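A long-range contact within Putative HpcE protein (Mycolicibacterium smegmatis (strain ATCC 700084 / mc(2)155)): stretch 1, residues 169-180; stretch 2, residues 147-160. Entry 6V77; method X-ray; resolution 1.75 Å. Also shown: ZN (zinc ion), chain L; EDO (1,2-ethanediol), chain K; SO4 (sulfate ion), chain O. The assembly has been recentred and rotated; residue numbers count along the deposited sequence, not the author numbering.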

# COMPACT_ATOMS: atom_id res chain seq x y z
N LEU B 169 -2.29 -4.85 -9.04
CA LEU B 169 -1.48 -6.07 -9.05
C LEU B 169 -0.66 -6.18 -10.33
O LEU B 169 0.53 -6.51 -10.29
CB LEU B 169 -2.38 -7.30 -8.87
CG LEU B 169 -1.70 -8.51 -8.24
CD1 LEU B 169 -1.19 -8.19 -6.84
CD2 LEU B 169 -2.65 -9.72 -8.22
N ALA B 170 -1.27 -5.85 -11.47
CA ALA B 170 -0.58 -5.87 -12.76
C ALA B 170 0.60 -4.92 -12.83
O ALA B 170 1.48 -5.08 -13.70
CB ALA B 170 -1.55 -5.51 -13.88
N LYS B 171 0.62 -3.91 -11.96
CA LYS B 171 1.68 -2.92 -11.89
C LYS B 171 2.62 -3.18 -10.72
O LYS B 171 3.43 -2.32 -10.39
CB LYS B 171 1.08 -1.53 -11.79
CG LYS B 171 0.26 -1.17 -13.05
CD LYS B 171 -0.66 0.00 -12.74
CE LYS B 171 -1.35 0.55 -13.97
NZ LYS B 171 -0.38 1.29 -14.85
N SER B 172 2.57 -4.39 -10.13
CA SER B 172 3.33 -4.70 -8.92
C SER B 172 4.12 -5.99 -9.04
O SER B 172 4.48 -6.59 -8.02
CB SER B 172 2.40 -4.77 -7.70
OG SER B 172 1.74 -3.53 -7.53
N HIS B 173 4.36 -6.47 -10.27
CA HIS B 173 5.30 -7.56 -10.44
C HIS B 173 6.67 -7.14 -9.94
O HIS B 173 6.96 -5.95 -9.77
CB HIS B 173 5.41 -7.95 -11.91
CG HIS B 173 4.22 -8.69 -12.42
ND1 HIS B 173 4.15 -10.07 -12.44
CD2 HIS B 173 3.06 -8.25 -12.96
CE1 HIS B 173 3.00 -10.45 -12.97
NE2 HIS B 173 2.32 -9.36 -13.29
N ALA B 174 7.55 -8.11 -9.71
CA ALA B 174 8.90 -7.78 -9.25
C ALA B 174 9.56 -6.79 -10.20
O ALA B 174 9.59 -7.00 -11.41
CB ALA B 174 9.75 -9.05 -9.16
N GLY B 175 10.08 -5.70 -9.62
CA GLY B 175 10.79 -4.68 -10.36
C GLY B 175 9.93 -3.79 -11.21
O GLY B 175 10.47 -3.01 -12.00
N PHE B 176 8.60 -3.86 -11.07
CA PHE B 176 7.74 -3.00 -11.88
C PHE B 176 7.63 -1.56 -11.37
O PHE B 176 6.95 -0.76 -12.03
CB PHE B 176 6.33 -3.61 -12.00
CG PHE B 176 6.18 -4.57 -13.19
CD1 PHE B 176 7.27 -5.27 -13.69
CD2 PHE B 176 4.93 -4.76 -13.78
CE1 PHE B 176 7.13 -6.16 -14.77
CE2 PHE B 176 4.78 -5.66 -14.87
CZ PHE B 176 5.89 -6.34 -15.37
N SER B 177 8.28 -1.19 -10.27
CA SER B 177 8.22 0.18 -9.75
C SER B 177 9.61 0.72 -9.47
O SER B 177 9.94 1.06 -8.32
CB SER B 177 7.35 0.24 -8.49
OG SER B 177 6.15 -0.48 -8.72
N PRO B 178 10.46 0.84 -10.49
CA PRO B 178 11.77 1.45 -10.25
C PRO B 178 11.64 2.96 -10.06
O PRO B 178 10.87 3.63 -10.75
CB PRO B 178 12.55 1.12 -11.53
CG PRO B 178 11.49 1.14 -12.60
CD PRO B 178 10.25 0.52 -11.91
N ILE B 179 12.41 3.48 -9.11
CA ILE B 179 12.45 4.91 -8.80
C ILE B 179 13.91 5.30 -8.64
O ILE B 179 14.66 4.60 -7.96
CB ILE B 179 11.69 5.25 -7.50
CG1 ILE B 179 10.26 4.69 -7.53
CG2 ILE B 179 11.70 6.78 -7.26
CD1 ILE B 179 9.55 4.79 -6.17
N GLY B 180 14.31 6.42 -9.25
CA GLY B 180 15.67 6.89 -9.11
C GLY B 180 16.18 7.58 -10.35
O GLY B 180 15.41 7.92 -11.25
ZN ZN L . 0.76 4.90 -14.52
C1 EDO K . 6.42 -12.91 -10.93
O1 EDO K . 5.50 -12.41 -11.92
C2 EDO K . 7.11 -11.77 -10.17
O2 EDO K . 6.20 -10.66 -10.04
S SO4 O . -2.72 3.61 -16.55
O1 SO4 O . -3.06 4.19 -17.84
O2 SO4 O . -2.19 2.25 -16.71
O3 SO4 O . -1.72 4.41 -15.86
O4 SO4 O . -3.92 3.59 -15.71
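Stretch 2, residues 147-160: VSVGQDLSERDLQL

Stretch 2 runs against stretch 1 in the opposite sense, so that its early residues meet the end of stretch 1 and its helix meets the beginning; the two bury 867 Å² between them. Strand 147-151 lies beside the strand that starts at Ser177, their axes 4.7 Å apart at closest approach and crossing at 151°, antiparallel with a marked splay. Ile179 faces Gly150 as a non-hydrogen-bonded pair, CA to CA 4.5 Å. Around this pair, Gly180 N donates to Val149 O (2.9 Å) and Gln151 N to Pro178 O (3.3 Å). The same two carbonyls also take CA-H...O contacts, Val149 O from Ile179 CA at 3.2 Å and Pro178 O from Gly150 CA at 3.3 Å. Past the strand, Leu153 N donates to Phe176 O (3.2 Å), an oxygen that also lies 3.3 Å from Gln151 O, two acceptors with no bond between them.

Stretch 2 then passes through the short strand 154-155 into its helix, and Glu155 N gives Ala170 O a nearly straight hydrogen bond of 2.9 Å (176°). Leu153 O is the unsatisfied atom: buried by the contact, it has no hydrogen-bond partner in the model, and its nearest atoms in stretch 1 are carbons, Phe176 CD2 at 3.2 Å and Lys171 CA at 3.4 Å, the latter a CA-H...O contact. Leu153 CB sits over one face of the Phe176 ring, 3.9 Å from its centroid. Further along, Ala170 CB points toward the helix and packs 3.9 Å from Leu158 CB and 3.5 Å from Gln159 CB.

Lys171 reaches across with its ammonium. Its NZ donates to Asp152 OD2 (2.8 Å), within a salt bridge, and to Ser154 OG (2.8 Å); that hydroxyl in turn donates to Asp152 O (2.9 Å). A third bond runs from Lys171 NZ to sulfate O2 (2.8 Å), an oxygen that also accepts from Arg156 NH1 (2.8 Å) and Gln159 NE2 (3.1 Å). Sulfate O2 thus bridges two like charges from one side, Lys171 NZ and Arg156 NH1 being only 3.9 Å apart. Asp152 OD2 also binds the zinc ion, at 2.4 Å.

Glu155 caps the helix, its OE1 accepting from Leu158 N and its OE2 from Asp157 N, both at 2.8 Å. Water 1 links the stretches here, donating to Glu155 OE1 (2.8 Å) and lying 2.6 Å from His173 NE2. His173 ND1 is met by 1,2-ethanediol, with O1 at 2.8 Å.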

# COMPACT_ATOMS: atom_id res chain seq x y z
N VAL B 147 11.57 15.11 -5.90
CA VAL B 147 10.99 14.36 -7.00
C VAL B 147 12.04 13.41 -7.53
O VAL B 147 13.24 13.57 -7.29
CB VAL B 147 10.49 15.28 -8.15
CG1 VAL B 147 9.39 16.21 -7.64
CG2 VAL B 147 11.67 16.08 -8.77
N SER B 148 11.59 12.39 -8.26
CA SER B 148 12.53 11.48 -8.89
C SER B 148 11.90 10.94 -10.17
O SER B 148 10.77 11.30 -10.54
CB SER B 148 12.94 10.36 -7.91
OG SER B 148 14.10 9.68 -8.41
N VAL B 149 12.63 10.06 -10.85
CA VAL B 149 12.16 9.44 -12.09
C VAL B 149 11.58 8.08 -11.74
O VAL B 149 12.15 7.35 -10.92
CB VAL B 149 13.30 9.28 -13.11
CG1 VAL B 149 12.74 8.79 -14.47
CG2 VAL B 149 14.13 10.58 -13.29
N GLY B 150 10.46 7.72 -12.37
CA GLY B 150 9.89 6.39 -12.17
C GLY B 150 9.38 5.79 -13.46
O GLY B 150 9.17 6.48 -14.46
N GLN B 151 9.18 4.47 -13.41
CA GLN B 151 8.46 3.72 -14.43
C GLN B 151 7.27 3.07 -13.74
O GLN B 151 7.42 2.49 -12.67
CB GLN B 151 9.32 2.63 -15.05
CG GLN B 151 10.06 3.07 -16.32
CD GLN B 151 9.14 3.25 -17.52
OE1 GLN B 151 8.09 2.61 -17.62
NE2 GLN B 151 9.54 4.13 -18.45
N ASP B 152 6.08 3.19 -14.34
CA ASP B 152 4.95 2.38 -13.89
C ASP B 152 4.77 1.25 -14.90
O ASP B 152 3.90 1.27 -15.76
CB ASP B 152 3.68 3.22 -13.77
CG ASP B 152 2.49 2.40 -13.31
OD1 ASP B 152 2.68 1.25 -12.86
OD2 ASP B 152 1.35 2.90 -13.38
N LEU B 153 5.64 0.23 -14.78
CA LEU B 153 5.56 -0.90 -15.70
C LEU B 153 4.26 -1.65 -15.42
O LEU B 153 3.87 -1.81 -14.26
CB LEU B 153 6.76 -1.82 -15.53
CG LEU B 153 8.08 -1.12 -15.87
CD1 LEU B 153 9.28 -1.95 -15.44
CD2 LEU B 153 8.12 -0.91 -17.38
N SER B 154 3.61 -2.11 -16.48
CA SER B 154 2.23 -2.58 -16.39
C SER B 154 2.04 -3.82 -17.24
O SER B 154 2.24 -3.75 -18.46
CB SER B 154 1.26 -1.48 -16.85
OG SER B 154 1.51 -0.24 -16.17
N GLU B 155 1.60 -4.92 -16.63
CA GLU B 155 1.22 -6.10 -17.41
C GLU B 155 -0.24 -5.92 -17.81
O GLU B 155 -1.15 -6.13 -17.01
CB GLU B 155 1.47 -7.37 -16.61
CG GLU B 155 1.53 -8.62 -17.47
CD GLU B 155 0.17 -8.95 -18.01
OE1 GLU B 155 -0.68 -9.38 -17.21
OE2 GLU B 155 -0.07 -8.71 -19.21
N ARG B 156 -0.48 -5.53 -19.08
CA ARG B 156 -1.81 -5.05 -19.46
C ARG B 156 -2.87 -6.15 -19.44
O ARG B 156 -4.05 -5.83 -19.27
CB ARG B 156 -1.78 -4.40 -20.84
CG ARG B 156 -0.84 -3.21 -20.91
CD ARG B 156 -1.33 -2.03 -20.05
NE ARG B 156 -0.62 -0.82 -20.48
CZ ARG B 156 -0.56 0.32 -19.79
NH1 ARG B 156 -1.15 0.44 -18.60
NH2 ARG B 156 0.11 1.35 -20.31
N ASP B 157 -2.49 -7.41 -19.66
CA ASP B 157 -3.50 -8.47 -19.67
C ASP B 157 -4.18 -8.57 -18.31
O ASP B 157 -5.41 -8.52 -18.21
CB ASP B 157 -2.88 -9.83 -20.04
CG ASP B 157 -2.32 -9.87 -21.45
OD1 ASP B 157 -2.59 -8.94 -22.24
OD2 ASP B 157 -1.60 -10.85 -21.76
N LEU B 158 -3.39 -8.73 -17.25
CA LEU B 158 -3.94 -8.76 -15.90
C LEU B 158 -4.62 -7.45 -15.55
O LEU B 158 -5.65 -7.44 -14.86
CB LEU B 158 -2.82 -9.06 -14.89
CG LEU B 158 -3.20 -9.16 -13.41
CD1 LEU B 158 -4.24 -10.24 -13.22
CD2 LEU B 158 -1.97 -9.44 -12.55
N GLN B 159 -4.05 -6.33 -15.99
CA GLN B 159 -4.56 -5.02 -15.59
C GLN B 159 -6.01 -4.84 -16.01
O GLN B 159 -6.81 -4.23 -15.28
CB GLN B 159 -3.71 -3.89 -16.18
CG GLN B 159 -4.12 -2.52 -15.63
CD GLN B 159 -3.46 -1.35 -16.35
OE1 GLN B 159 -2.38 -1.49 -16.94
NE2 GLN B 159 -4.10 -0.19 -16.30
N LEU B 160 -6.38 -5.34 -17.18
CA LEU B 160 -7.69 -5.09 -17.76
C LEU B 160 -8.63 -6.28 -17.72
O LEU B 160 -9.76 -6.18 -18.21
CB LEU B 160 -7.51 -4.62 -19.21
CG LEU B 160 -6.58 -3.41 -19.30
CD1 LEU B 160 -6.34 -3.00 -20.74
CD2 LEU B 160 -7.19 -2.27 -18.53
O HOH W 1 0.43 -10.25 -14.80
O HOH W 2 0.48 5.70 -12.54